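Local structure of pyridoxamine 5-phosphate-dependent dehydrase (Escherichia coli, 3B8X) at the interface of chains A and B. The protein removes the C3'-hydroxyl group from GDP-4-keto-6-deoxy-D-mannose by a combined transamination and deoxygenation, a step in the biosynthesis of the O-antigen sugar L-colitose. Residues are numbered along the deposited sequence; one frame, centred on the assembly and turned at random. Chains: chain A/B, Pyridoxamine 5-phosphate-dependent dehydrase.

The interface of chains A and B. Residues chain A 21, 25, 30, 195, 254, 256; chain B 21, 25, 195, 254, 256.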
loop_
_atom_site.group_PDB
_atom_site.type_symbol
_atom_site.label_atom_id
_atom_site.label_comp_id
_atom_site.label_asym_id
_atom_site.label_seq_id
_atom_site.Cartn_x
_atom_site.Cartn_y
_atom_site.Cartn_z
ATOM N N ILE A 21 20.271 -4.681 -8.652
ATOM C CA ILE A 21 20.054 -3.495 -7.829
ATOM C C ILE A 21 20.991 -2.418 -8.345
ATOM O O ILE A 21 20.614 -1.258 -8.457
ATOM C CB ILE A 21 20.262 -3.728 -6.321
ATOM C CG1 ILE A 21 19.103 -4.559 -5.738
ATOM C CG2 ILE A 21 20.353 -2.375 -5.576
ATOM C CD1 ILE A 21 19.468 -5.229 -4.420
ATOM N N LEU A 25 20.403 1.562 -9.821
ATOM C CA LEU A 25 21.087 2.687 -9.239
ATOM C C LEU A 25 21.779 3.420 -10.366
ATOM O O LEU A 25 21.743 4.644 -10.441
ATOM C CB LEU A 25 22.097 2.217 -8.207
ATOM C CG LEU A 25 21.564 1.883 -6.797
ATOM C CD1 LEU A 25 22.591 1.075 -5.996
ATOM C CD2 LEU A 25 21.133 3.105 -6.011
ATOM N N PHE A 30 14.208 5.174 -10.467
ATOM C CA PHE A 30 13.739 4.394 -9.349
ATOM C C PHE A 30 12.270 4.062 -9.278
ATOM O O PHE A 30 11.870 3.078 -8.666
ATOM C CB PHE A 30 14.183 5.056 -8.024
ATOM C CG PHE A 30 15.681 5.256 -7.945
ATOM C CD1 PHE A 30 16.251 6.492 -8.232
ATOM C CD2 PHE A 30 16.525 4.162 -7.765
ATOM C CE1 PHE A 30 17.643 6.646 -8.286
ATOM C CE2 PHE A 30 17.921 4.314 -7.775
ATOM C CZ PHE A 30 18.477 5.561 -8.009
ATOM N N MET A 195 12.595 -7.899 -1.486
ATOM C CA MET A 195 12.586 -7.047 -0.288
ATOM C C MET A 195 11.128 -7.085 0.193
ATOM O O MET A 195 10.806 -7.726 1.204
ATOM C CB MET A 195 13.141 -5.643 -0.543
ATOM C CG MET A 195 14.598 -5.687 -1.132
ATOM S SD MET A 195 15.435 -4.083 -1.242
ATOM C CE MET A 195 14.723 -3.243 -2.638
ATOM N N LEU A 254 8.699 -0.722 -6.353
ATOM C CA LEU A 254 9.895 0.068 -6.756
ATOM C C LEU A 254 10.607 -0.661 -7.902
ATOM O O LEU A 254 10.457 -1.898 -7.984
ATOM C CB LEU A 254 10.850 0.145 -5.560
ATOM C CG LEU A 254 10.413 0.952 -4.345
ATOM C CD1 LEU A 254 11.637 1.063 -3.427
ATOM C CD2 LEU A 254 9.953 2.344 -4.791
ATOM N N MET A 256 13.712 -1.277 -8.174
ATOM C CA MET A 256 14.641 -2.273 -7.620
ATOM C C MET A 256 13.974 -3.629 -7.448
ATOM O O MET A 256 14.546 -4.607 -7.822
ATOM C CB MET A 256 15.210 -1.857 -6.258
ATOM C CG MET A 256 16.306 -0.795 -6.412
ATOM S SD MET A 256 16.726 -0.301 -4.773
ATOM C CE MET A 256 18.083 0.909 -5.038
ATOM N N ILE B 21 22.347 3.448 0.860
ATOM C CA ILE B 21 21.870 2.227 0.222
ATOM C C ILE B 21 22.896 1.118 0.345
ATOM O O ILE B 21 22.575 -0.025 0.662
ATOM C CB ILE B 21 21.543 2.463 -1.248
ATOM C CG1 ILE B 21 20.365 3.459 -1.323
ATOM C CG2 ILE B 21 21.299 1.144 -1.968
ATOM C CD1 ILE B 21 20.047 3.996 -2.728
ATOM N N LEU B 25 22.521 -2.620 1.867
ATOM C CA LEU B 25 22.947 -3.769 1.096
ATOM C C LEU B 25 23.966 -4.558 1.892
ATOM O O LEU B 25 23.842 -5.749 2.039
ATOM C CB LEU B 25 23.584 -3.266 -0.205
ATOM C CG LEU B 25 22.577 -2.675 -1.182
ATOM C CD1 LEU B 25 23.285 -1.982 -2.295
ATOM C CD2 LEU B 25 21.673 -3.790 -1.752
ATOM N N MET B 195 12.740 7.222 -3.200
ATOM C CA MET B 195 12.184 6.343 -4.238
ATOM C C MET B 195 10.646 6.452 -4.169
ATOM O O MET B 195 10.048 7.021 -5.068
ATOM C CB MET B 195 12.740 4.903 -4.141
ATOM C CG MET B 195 14.254 4.913 -4.161
ATOM S SD MET B 195 14.978 3.272 -4.385
ATOM C CE MET B 195 14.850 2.672 -2.796
ATOM N N LEU B 254 10.474 0.315 2.685
ATOM C CA LEU B 254 11.664 -0.543 2.645
ATOM C C LEU B 254 12.750 0.019 3.548
ATOM O O LEU B 254 12.817 1.230 3.760
ATOM C CB LEU B 254 12.191 -0.635 1.224
ATOM C CG LEU B 254 11.244 -1.444 0.325
ATOM C CD1 LEU B 254 11.746 -1.443 -1.089
ATOM C CD2 LEU B 254 11.077 -2.837 0.870
ATOM N N MET B 256 15.748 0.527 2.790
ATOM C CA MET B 256 16.521 1.436 1.980
ATOM C C MET B 256 15.900 2.820 2.003
ATOM O O MET B 256 16.625 3.825 2.016
ATOM C CB MET B 256 16.559 0.942 0.536
ATOM C CG MET B 256 17.665 -0.063 0.293
ATOM S SD MET B 256 17.380 -0.509 -1.410
ATOM C CE MET B 256 18.507 -1.852 -1.710
#
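With CG anti to the carbonyl carbon and chi2 near trans (174° in A:Met256), A:Met256 and B:Met256 each place their sulfur beside the two-fold axis, where the two SD atoms meet at 3.4 Å. A chi3 near 180° then carries each methyl CE onward toward the layer of helix 15-27. Met195 differs at the thioether: its chain runs straight through chi2 and then bends, chi3 -80° in B:Met195, which turns the terminal methyl in toward the axis. That methyl, CE of B:Met195, rests 3.6 Å from CD1 of A:Leu254, the one side chain lying square across the other. In the twin, A:Met195 lies across B:Leu254 and also B:Met256, its SD 3.8 Å from the methyl CE of B:Met256. Each bent methionine thus fills the angle between the partner's Leu254 and Met256.

Also at the axis, A:Leu254 and B:Leu254 point at each other tip to tip, their CD1 methyls in a slightly tight contact of 3.4 Å. B:Met195 meets the A:Phe30 ring at a slant, above its plane but displaced beyond the CG-CD2 edge, with SD 3.8 Å from CD2 of A:Phe30.

On the other side of the methionine pair, Ile21 and Leu25 run antiparallel alongside each other, touching near their ends: CD2 of A:Leu25 lies 3.6 Å from CD1 of B:Ile21, and CD1 of A:Ile21 sits 3.7 Å from CD2 of B:Leu25. No polar atom of this patch bonds across it; van der Waals contact among methyls, thioethers and the Phe30 ring holds it, hiding about 360 Å² summed over these residues, part of a larger interface.

In the fold, Ile21 and Leu25 lie on helix 15-27, with Phe30 in the loop that follows. Met256 starts the long helix 255-286, Leu254 comes just before it, and Met195 occupies the loop leading into strand 198-202. Together they form an apolar patch on the two-fold of the deposited pair, consistent with the dimer usual for this aminotransferase fold, where it would help hold the subunits together.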